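Local atomic coordinates of glycoside hydrolase family 88 protein (Bacteroides vulgatus, PDB entry 4Q88), a protein that is not characterised in detail but probably acts as a hydrolase on sugar substrates. Residues S246-Q251 with S297-K302; G255-S260 with L277-F282. All coordinates share one frame; numbering follows the deposited sequence. Where two conformers were deposited one is given.

Contact 1 (S246-Q251 with S297-K302)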
ATOM      1  N   SER A 246      -3.878 -13.794  11.104  1.00 16.78           N
ATOM      2  CA  SER A 246      -3.959 -12.846  12.230  0.60 17.16           C
ATOM      3  C   SER A 246      -4.910 -11.683  11.953  1.00 18.08           C
ATOM      4  O   SER A 246      -5.676 -11.184  12.861  1.00 18.73           O
ATOM      5  CB  SER A 246      -2.571 -12.363  12.558  0.60 17.46           C
ATOM      6  OG  SER A 246      -1.767 -13.465  12.913  0.60 18.31           O
ATOM      7  N   ILE A 247      -4.853 -11.205  10.725  1.00 17.07           N
ATOM      8  CA  ILE A 247      -5.742 -10.109  10.311  1.00 18.09           C
ATOM      9  C   ILE A 247      -7.203 -10.614  10.333  1.00 17.93           C
ATOM     10  O   ILE A 247      -8.114  -9.937  10.832  1.00 17.46           O
ATOM     11  CB  ILE A 247      -5.340  -9.547   8.952  1.00 16.98           C
ATOM     12  CG1 ILE A 247      -3.965  -8.876   9.012  1.00 17.08           C
ATOM     13  CG2 ILE A 247      -6.420  -8.633   8.428  1.00 17.51           C
ATOM     14  CD1 ILE A 247      -3.342  -8.691   7.633  1.00 17.64           C
ATOM     15  N   ALA A 248      -7.459 -11.772   9.733  1.00 17.45           N
ATOM     16  CA  ALA A 248      -8.821 -12.285   9.722  1.00 17.96           C
ATOM     17  C   ALA A 248      -9.469 -12.359  11.127  1.00 19.13           C
ATOM     18  O   ALA A 248     -10.646 -11.965  11.344  1.00 20.01           O
ATOM     19  CB  ALA A 248      -8.876 -13.630   9.019  1.00 18.27           C
ATOM     20  N   ALA A 249      -8.660 -12.789  12.077  1.00 19.41           N
ATOM     21  CA  ALA A 249      -9.071 -13.013  13.434  1.00 20.75           C
ATOM     22  C   ALA A 249      -9.458 -11.732  14.123  1.00 22.07           C
ATOM     23  O   ALA A 249     -10.187 -11.783  15.140  1.00 23.43           O
ATOM     24  CB  ALA A 249      -7.949 -13.710  14.214  1.00 21.39           C
ATOM     25  N   CYS A 250      -9.043 -10.566  13.635  1.00 19.51           N
ATOM     26  CA  CYS A 250      -9.459  -9.352  14.345  1.00 20.93           C
ATOM     27  C   CYS A 250     -10.416  -8.443  13.541  1.00 20.57           C
ATOM     28  O   CYS A 250     -10.651  -7.291  13.907  1.00 20.71           O
ATOM     29  CB  CYS A 250      -8.264  -8.592  14.883  1.00 23.87           C
ATOM     30  SG  CYS A 250      -7.091  -8.101  13.639  1.00 25.08           S
ATOM     31  N   GLN A 251     -11.010  -8.995  12.479  1.00 20.18           N
ATOM     32  CA  GLN A 251     -12.037  -8.299  11.749  1.00 17.88           C
ATOM     33  C   GLN A 251     -13.268  -7.998  12.651  1.00 20.14           C
ATOM     34  O   GLN A 251     -13.646  -8.820  13.491  1.00 19.49           O
ATOM     35  CB  GLN A 251     -12.461  -9.134  10.550  1.00 18.72           C
ATOM     36  CG  GLN A 251     -13.400  -8.375   9.652  1.00 19.07           C
ATOM     37  CD  GLN A 251     -13.800  -9.202   8.443  1.00 20.67           C
ATOM     38  OE1 GLN A 251     -14.034 -10.417   8.563  1.00 22.41           O
ATOM     39  NE2 GLN A 251     -13.982  -8.554   7.330  1.00 20.20           N
ATOM     40  N   SER A 297     -13.106 -16.506   2.030  1.00 29.40           N
ATOM     41  CA  SER A 297     -14.190 -15.837   1.257  1.00 31.65           C
ATOM     42  C   SER A 297     -15.231 -15.124   2.201  1.00 29.67           C
ATOM     43  O   SER A 297     -15.621 -14.030   1.934  1.00 29.83           O
ATOM     44  CB  SER A 297     -14.784 -16.750   0.129  1.00 32.72           C
ATOM     45  OG  SER A 297     -13.845 -17.041  -0.935  1.00 32.01           O
ATOM     46  N   PRO A 298     -15.584 -15.670   3.361  1.00 29.09           N
ATOM     47  CA  PRO A 298     -16.439 -14.932   4.308  1.00 29.38           C
ATOM     48  C   PRO A 298     -15.856 -13.601   4.839  1.00 28.35           C
ATOM     49  O   PRO A 298     -16.577 -12.617   5.088  1.00 25.96           O
ATOM     50  CB  PRO A 298     -16.614 -15.904   5.471  1.00 31.34           C
ATOM     51  CG  PRO A 298     -16.307 -17.243   4.894  1.00 33.27           C
ATOM     52  CD  PRO A 298     -15.311 -17.044   3.810  1.00 35.11           C
ATOM     53  N   ILE A 299     -14.547 -13.590   5.033  1.00 25.02           N
ATOM     54  CA  ILE A 299     -13.853 -12.367   5.478  1.00 23.45           C
ATOM     55  C   ILE A 299     -13.980 -11.298   4.376  1.00 22.11           C
ATOM     56  O   ILE A 299     -14.284 -10.119   4.651  1.00 19.78           O
ATOM     57  CB  ILE A 299     -12.348 -12.669   5.753  1.00 23.87           C
ATOM     58  CG1 ILE A 299     -12.205 -13.795   6.751  1.00 23.98           C
ATOM     59  CG2 ILE A 299     -11.572 -11.429   6.164  1.00 24.24           C
ATOM     60  CD1 ILE A 299     -12.783 -13.568   8.123  1.00 24.59           C
ATOM     61  N   VAL A 300     -13.708 -11.697   3.127  1.00 20.48           N
ATOM     62  CA  VAL A 300     -13.760 -10.748   2.034  1.00 22.50           C
ATOM     63  C   VAL A 300     -15.200 -10.312   1.758  1.00 22.16           C
ATOM     64  O   VAL A 300     -15.421  -9.164   1.387  1.00 21.22           O
ATOM     65  CB  VAL A 300     -13.078 -11.191   0.699  1.00 24.27           C
ATOM     66  CG1 VAL A 300     -11.615 -11.491   0.912  1.00 26.86           C
ATOM     67  CG2 VAL A 300     -13.728 -12.339  -0.001  1.00 28.90           C
ATOM     68  N   GLU A 301     -16.170 -11.190   1.950  1.00 22.16           N
ATOM     69  CA  GLU A 301     -17.569 -10.765   1.688  1.00 24.27           C
ATOM     70  C   GLU A 301     -17.974  -9.652   2.674  1.00 22.76           C
ATOM     71  O   GLU A 301     -18.540  -8.647   2.267  1.00 22.99           O
ATOM     72  CB  GLU A 301     -18.559 -11.928   1.760  1.00 26.33           C
ATOM     73  CG  GLU A 301     -18.373 -12.961   0.642  1.00 28.81           C
ATOM     74  CD  GLU A 301     -18.391 -12.392  -0.763  1.00 31.01           C
ATOM     75  OE1 GLU A 301     -19.212 -11.488  -1.047  1.00 30.77           O
ATOM     76  OE2 GLU A 301     -17.573 -12.851  -1.606  1.00 33.93           O
ATOM     77  N   LYS A 302     -17.636  -9.820   3.951  1.00 21.76           N
ATOM     78  CA  LYS A 302     -17.972  -8.805   4.963  0.60 23.58           C
ATOM     79  C   LYS A 302     -17.222  -7.509   4.715  1.00 21.80           C
ATOM     80  O   LYS A 302     -17.785  -6.418   4.869  1.00 21.68           O
ATOM     81  CB  LYS A 302     -17.681  -9.319   6.367  0.60 24.82           C
ATOM     82  CG  LYS A 302     -18.528 -10.517   6.777  0.60 28.88           C
ATOM     83  CD  LYS A 302     -18.007 -11.148   8.071  0.60 31.13           C
ATOM     84  CE  LYS A 302     -18.931 -12.238   8.594  0.60 36.21           C
ATOM     85  NZ  LYS A 302     -18.860 -13.514   7.822  0.60 37.84           N
TER
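The backbones come nearest at Ala248 and Ile299, whose CA atoms lie 6.6 Å apart, where the C-terminal part of helix 233-249 meets the first half of helix 293-311. The methyl group of Ala248 touches the Ile299 side chain. Its CB sits 4.0 Å from Ile299 CD1 and equally near CG1, so the two meet through apolar packing. Gln251 carries the larger share of the contact. Its CG is anti to the backbone N (chi1 -172°). With the chain extended beyond CG, the terminal amide spans the gap to the second helix. NE2 donates a hydrogen bond to Ile299 O at 3.1 Å, with an N-H...O angle of 159°. The acceptor lies near the amide plane of the glutamine, and the donor is slightly tilted from the plane of the carbonyl. NE2 also bonds to Gly255 O, so two backbone carbonyls fix the rotation of the amide. The other branch, OE1, rests against two methyl groups of Ile299, 3.4 Å from CD1 and 3.6 Å from CG2. The two side chains run alongside each other in opposite directions. Lys302 adds a minor contact at the edge: its CB lies 3.9 Å from Gln251 NE2, while its chain leads away. The arrangement is helix-to-helix packing near the protein surface, in keeping with the alpha/alpha barrel fold of the six-hairpin glycosidase clan.

Contact 2 (G255-S260 with L277-F282)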
ATOM      1  N   GLY A 255     -17.417  -5.811   9.332  1.00 23.44           N
ATOM      2  CA  GLY A 255     -16.543  -6.102   8.189  1.00 22.09           C
ATOM      3  C   GLY A 255     -15.295  -5.217   8.087  1.00 20.58           C
ATOM      4  O   GLY A 255     -14.399  -5.522   7.326  1.00 19.53           O
ATOM      5  N   TYR A 256     -15.258  -4.087   8.802  1.00 18.57           N
ATOM      6  CA  TYR A 256     -14.061  -3.267   8.808  1.00 18.14           C
ATOM      7  C   TYR A 256     -13.099  -3.718   9.912  1.00 17.14           C
ATOM      8  O   TYR A 256     -13.450  -4.585  10.751  1.00 17.44           O
ATOM      9  CB  TYR A 256     -14.405  -1.823   8.952  1.00 18.20           C
ATOM     10  CG  TYR A 256     -15.217  -1.486  10.222  1.00 18.71           C
ATOM     11  CD1 TYR A 256     -14.598  -1.349  11.454  1.00 19.39           C
ATOM     12  CD2 TYR A 256     -16.604  -1.257  10.159  1.00 19.64           C
ATOM     13  CE1 TYR A 256     -15.323  -1.031  12.590  1.00 20.59           C
ATOM     14  CE2 TYR A 256     -17.326  -0.939  11.308  1.00 21.56           C
ATOM     15  CZ  TYR A 256     -16.694  -0.834  12.494  1.00 21.01           C
ATOM     16  OH  TYR A 256     -17.465  -0.497  13.589  1.00 22.89           O
ATOM     17  N   TRP A 257     -11.892  -3.136   9.898  1.00 16.14           N
ATOM     18  CA  TRP A 257     -10.945  -3.256  10.981  1.00 15.84           C
ATOM     19  C   TRP A 257     -10.797  -1.911  11.668  1.00 16.06           C
ATOM     20  O   TRP A 257     -10.778  -0.862  10.995  1.00 16.88           O
ATOM     21  CB  TRP A 257      -9.594  -3.721  10.453  1.00 15.68           C
ATOM     22  CG  TRP A 257      -9.580  -5.188  10.082  1.00 15.74           C
ATOM     23  CD1 TRP A 257      -9.053  -6.210  10.832  1.00 16.22           C
ATOM     24  CD2 TRP A 257     -10.020  -5.795   8.845  1.00 16.54           C
ATOM     25  NE1 TRP A 257      -9.201  -7.394  10.166  1.00 16.79           N
ATOM     26  CE2 TRP A 257      -9.798  -7.185   8.961  1.00 16.33           C
ATOM     27  CE3 TRP A 257     -10.674  -5.309   7.693  1.00 16.47           C
ATOM     28  CZ2 TRP A 257     -10.131  -8.089   7.940  1.00 17.32           C
ATOM     29  CZ3 TRP A 257     -10.959  -6.206   6.663  1.00 16.78           C
ATOM     30  CH2 TRP A 257     -10.720  -7.577   6.808  1.00 16.88           C
ATOM     31  N   THR A 258     -10.745  -1.901  12.990  1.00 16.89           N
ATOM     32  CA  THR A 258     -10.502  -0.653  13.732  1.00 17.11           C
ATOM     33  C   THR A 258      -9.037  -0.217  13.732  1.00 17.58           C
ATOM     34  O   THR A 258      -8.109  -1.045  13.588  1.00 17.07           O
ATOM     35  CB  THR A 258     -10.979  -0.800  15.199  1.00 17.18           C
ATOM     36  OG1 THR A 258     -10.387  -1.958  15.813  1.00 17.43           O
ATOM     37  CG2 THR A 258     -12.461  -0.950  15.256  1.00 17.86           C
ATOM     38  N   ARG A 259      -8.810   1.070  13.955  1.00 17.18           N
ATOM     39  CA  ARG A 259      -7.492   1.634  13.837  1.00 17.00           C
ATOM     40  C   ARG A 259      -6.438   0.978  14.762  1.00 17.43           C
ATOM     41  O   ARG A 259      -5.283   0.863  14.365  1.00 16.83           O
ATOM     42  CB  ARG A 259      -7.573   3.131  14.102  1.00 17.21           C
ATOM     43  CG  ARG A 259      -8.233   3.923  12.960  1.00 17.68           C
ATOM     44  CD  ARG A 259      -8.624   5.299  13.494  1.00 19.37           C
ATOM     45  NE  ARG A 259      -9.880   5.221  14.202  1.00 18.49           N
ATOM     46  CZ  ARG A 259     -10.364   6.185  14.971  1.00 21.66           C
ATOM     47  NH1 ARG A 259      -9.734   7.383  15.023  1.00 19.85           N
ATOM     48  NH2 ARG A 259     -11.529   5.990  15.608  1.00 20.54           N
ATOM     49  N   SER A 260      -6.829   0.604  15.991  1.00 18.21           N
ATOM     50  CA  SER A 260      -6.034  -0.265  16.836  1.00 17.35           C
ATOM     51  C   SER A 260      -6.646  -1.641  16.719  1.00 16.87           C
ATOM     52  O   SER A 260      -7.782  -1.877  17.181  1.00 17.25           O
ATOM     53  CB  SER A 260      -6.008   0.224  18.313  1.00 17.79           C
ATOM     54  OG  SER A 260      -5.090  -0.543  19.046  1.00 18.08           O
ATOM     55  N   LEU A 277      -6.957  -1.967   2.139  1.00 15.91           N
ATOM     56  CA  LEU A 277      -5.676  -2.659   1.919  1.00 17.00           C
ATOM     57  C   LEU A 277      -5.752  -4.134   2.280  1.00 16.95           C
ATOM     58  O   LEU A 277      -5.254  -5.011   1.529  1.00 17.44           O
ATOM     59  CB  LEU A 277      -4.552  -1.977   2.653  1.00 16.80           C
ATOM     60  CG  LEU A 277      -4.249  -0.548   2.121  1.00 16.98           C
ATOM     61  CD1 LEU A 277      -3.502   0.202   3.194  1.00 17.12           C
ATOM     62  CD2 LEU A 277      -3.477  -0.618   0.831  1.00 17.52           C
ATOM     63  N   PHE A 278      -6.386  -4.423   3.404  1.00 17.31           N
ATOM     64  CA  PHE A 278      -6.581  -5.836   3.792  1.00 16.60           C
ATOM     65  C   PHE A 278      -7.440  -6.567   2.755  1.00 18.85           C
ATOM     66  O   PHE A 278      -7.159  -7.696   2.383  1.00 18.90           O
ATOM     67  CB  PHE A 278      -7.244  -5.962   5.137  1.00 16.73           C
ATOM     68  CG  PHE A 278      -6.397  -5.458   6.316  1.00 15.58           C
ATOM     69  CD1 PHE A 278      -5.062  -5.764   6.413  1.00 15.26           C
ATOM     70  CD2 PHE A 278      -6.992  -4.753   7.329  1.00 15.92           C
ATOM     71  CE1 PHE A 278      -4.311  -5.383   7.509  1.00 14.57           C
ATOM     72  CE2 PHE A 278      -6.245  -4.313   8.412  1.00 16.07           C
ATOM     73  CZ  PHE A 278      -4.889  -4.612   8.496  1.00 14.47           C
ATOM     74  N   THR A 279      -8.525  -5.924   2.314  1.00 17.73           N
ATOM     75  CA  THR A 279      -9.434  -6.566   1.382  1.00 18.24           C
ATOM     76  C   THR A 279      -8.689  -6.906   0.089  1.00 18.19           C
ATOM     77  O   THR A 279      -8.908  -7.986  -0.504  1.00 18.69           O
ATOM     78  CB  THR A 279     -10.665  -5.661   1.134  1.00 19.27           C
ATOM     79  OG1 THR A 279     -11.314  -5.415   2.395  1.00 19.44           O
ATOM     80  CG2 THR A 279     -11.637  -6.317   0.182  1.00 21.14           C
ATOM     81  N   TYR A 280      -7.897  -5.943  -0.411  1.00 17.99           N
ATOM     82  CA  TYR A 280      -7.051  -6.195  -1.570  1.00 18.67           C
ATOM     83  C   TYR A 280      -6.202  -7.407  -1.366  1.00 19.12           C
ATOM     84  O   TYR A 280      -6.126  -8.338  -2.217  1.00 18.07           O
ATOM     85  CB  TYR A 280      -6.158  -4.968  -1.899  1.00 18.67           C
ATOM     86  CG  TYR A 280      -5.097  -5.283  -2.934  1.00 18.69           C
ATOM     87  CD1 TYR A 280      -5.456  -5.582  -4.265  1.00 20.16           C
ATOM     88  CD2 TYR A 280      -3.753  -5.378  -2.587  1.00 19.60           C
ATOM     89  CE1 TYR A 280      -4.479  -5.925  -5.209  1.00 20.84           C
ATOM     90  CE2 TYR A 280      -2.776  -5.733  -3.554  1.00 21.19           C
ATOM     91  CZ  TYR A 280      -3.145  -5.980  -4.842  1.00 20.87           C
ATOM     92  OH  TYR A 280      -2.200  -6.329  -5.766  1.00 22.36           O
ATOM     93  N   GLY A 281      -5.534  -7.464  -0.227  1.00 18.33           N
ATOM     94  CA  GLY A 281      -4.611  -8.558   0.023  1.00 18.34           C
ATOM     95  C   GLY A 281      -5.319  -9.913   0.094  1.00 18.80           C
ATOM     96  O   GLY A 281      -4.822 -10.914  -0.479  1.00 17.42           O
ATOM     97  N   PHE A 282      -6.489  -9.952   0.725  1.00 18.68           N
ATOM     98  CA  PHE A 282      -7.216 -11.216   0.864  1.00 18.65           C
ATOM     99  C   PHE A 282      -7.727 -11.672  -0.524  1.00 19.34           C
ATOM    100  O   PHE A 282      -7.588 -12.812  -0.899  1.00 19.59           O
ATOM    101  CB  PHE A 282      -8.408 -11.044   1.801  1.00 19.45           C
ATOM    102  CG  PHE A 282      -8.041 -11.029   3.278  1.00 18.34           C
ATOM    103  CD1 PHE A 282      -7.519 -12.141   3.855  1.00 19.87           C
ATOM    104  CD2 PHE A 282      -8.311  -9.946   4.068  1.00 18.82           C
ATOM    105  CE1 PHE A 282      -7.222 -12.193   5.203  1.00 19.74           C
ATOM    106  CE2 PHE A 282      -8.048 -10.003   5.430  1.00 18.45           C
ATOM    107  CZ  PHE A 282      -7.475 -11.110   5.983  1.00 18.68           C
TER
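Aromatic stacking joins Trp257, in the loop before helix 272-287, to Phe278 on that helix. The pair is edge-to-face, with the edge of Phe278 directed at the face of the indole. The five-membered ring of Trp257 and the Phe278 ring have centroids 4.7 Å apart and planes at 59°. The nearest atoms are Trp257 CD2 and Phe278 CD2, at 3.5 Å. A CH-pi contact extends this packing: Phe278 CB lies over the same indole, 4.2 Å from the centroid of the Trp257 six-membered ring and 16° off its normal. Trp257 CG lies anti to the carbonyl carbon (chi1 -74°), which helps to lay a face of the indole against Phe278. Apolar packing continues one turn on, where Phe282 CE2 meets Trp257 CZ2 at 3.8 Å. Thr279 borders the indole more loosely, and its hydroxyl bonds back to Thr275 O. Polar partners of the tryptophan lie outside the two segments: NE1 has Ile247 O, and the backbone N bonds to Thr275 OG1. Replacing Trp257 by an alanine removes the indole, which is likely to open a gap beside Phe278 and Phe282 and to cost Ile247 O its NE1 partner. Ser209 and Ala303 also touch the Trp257 side chain, from helices 209-225 and 293-311. This is a buried aromatic cluster that packs an interhelical loop onto the helices of an alpha/alpha barrel.

In the fold
The centres of contact 1 and contact 2 are about 8 Å apart, on the same side of the chain's centre. Contact 1 is nearer the surface, and contact 2 lies deeper. They touch directly. Ile247 O accepts a probable hydrogen bond from Trp257 NE1 at 2.8 Å, which ties the C-terminal part of helix 233-249 to the loop 255-260. Two apolar contacts also join them: Ile247 CD1 packs on Phe278 CE1 at 3.4 Å, and Val300 CG1 on Phe282 CB at 3.4 Å. Helix 272-287 thus meets both segments of contact 1. Together the contacts unite three consecutive helices, 233-249, 272-287 and 293-311, with the loop that joins the first two.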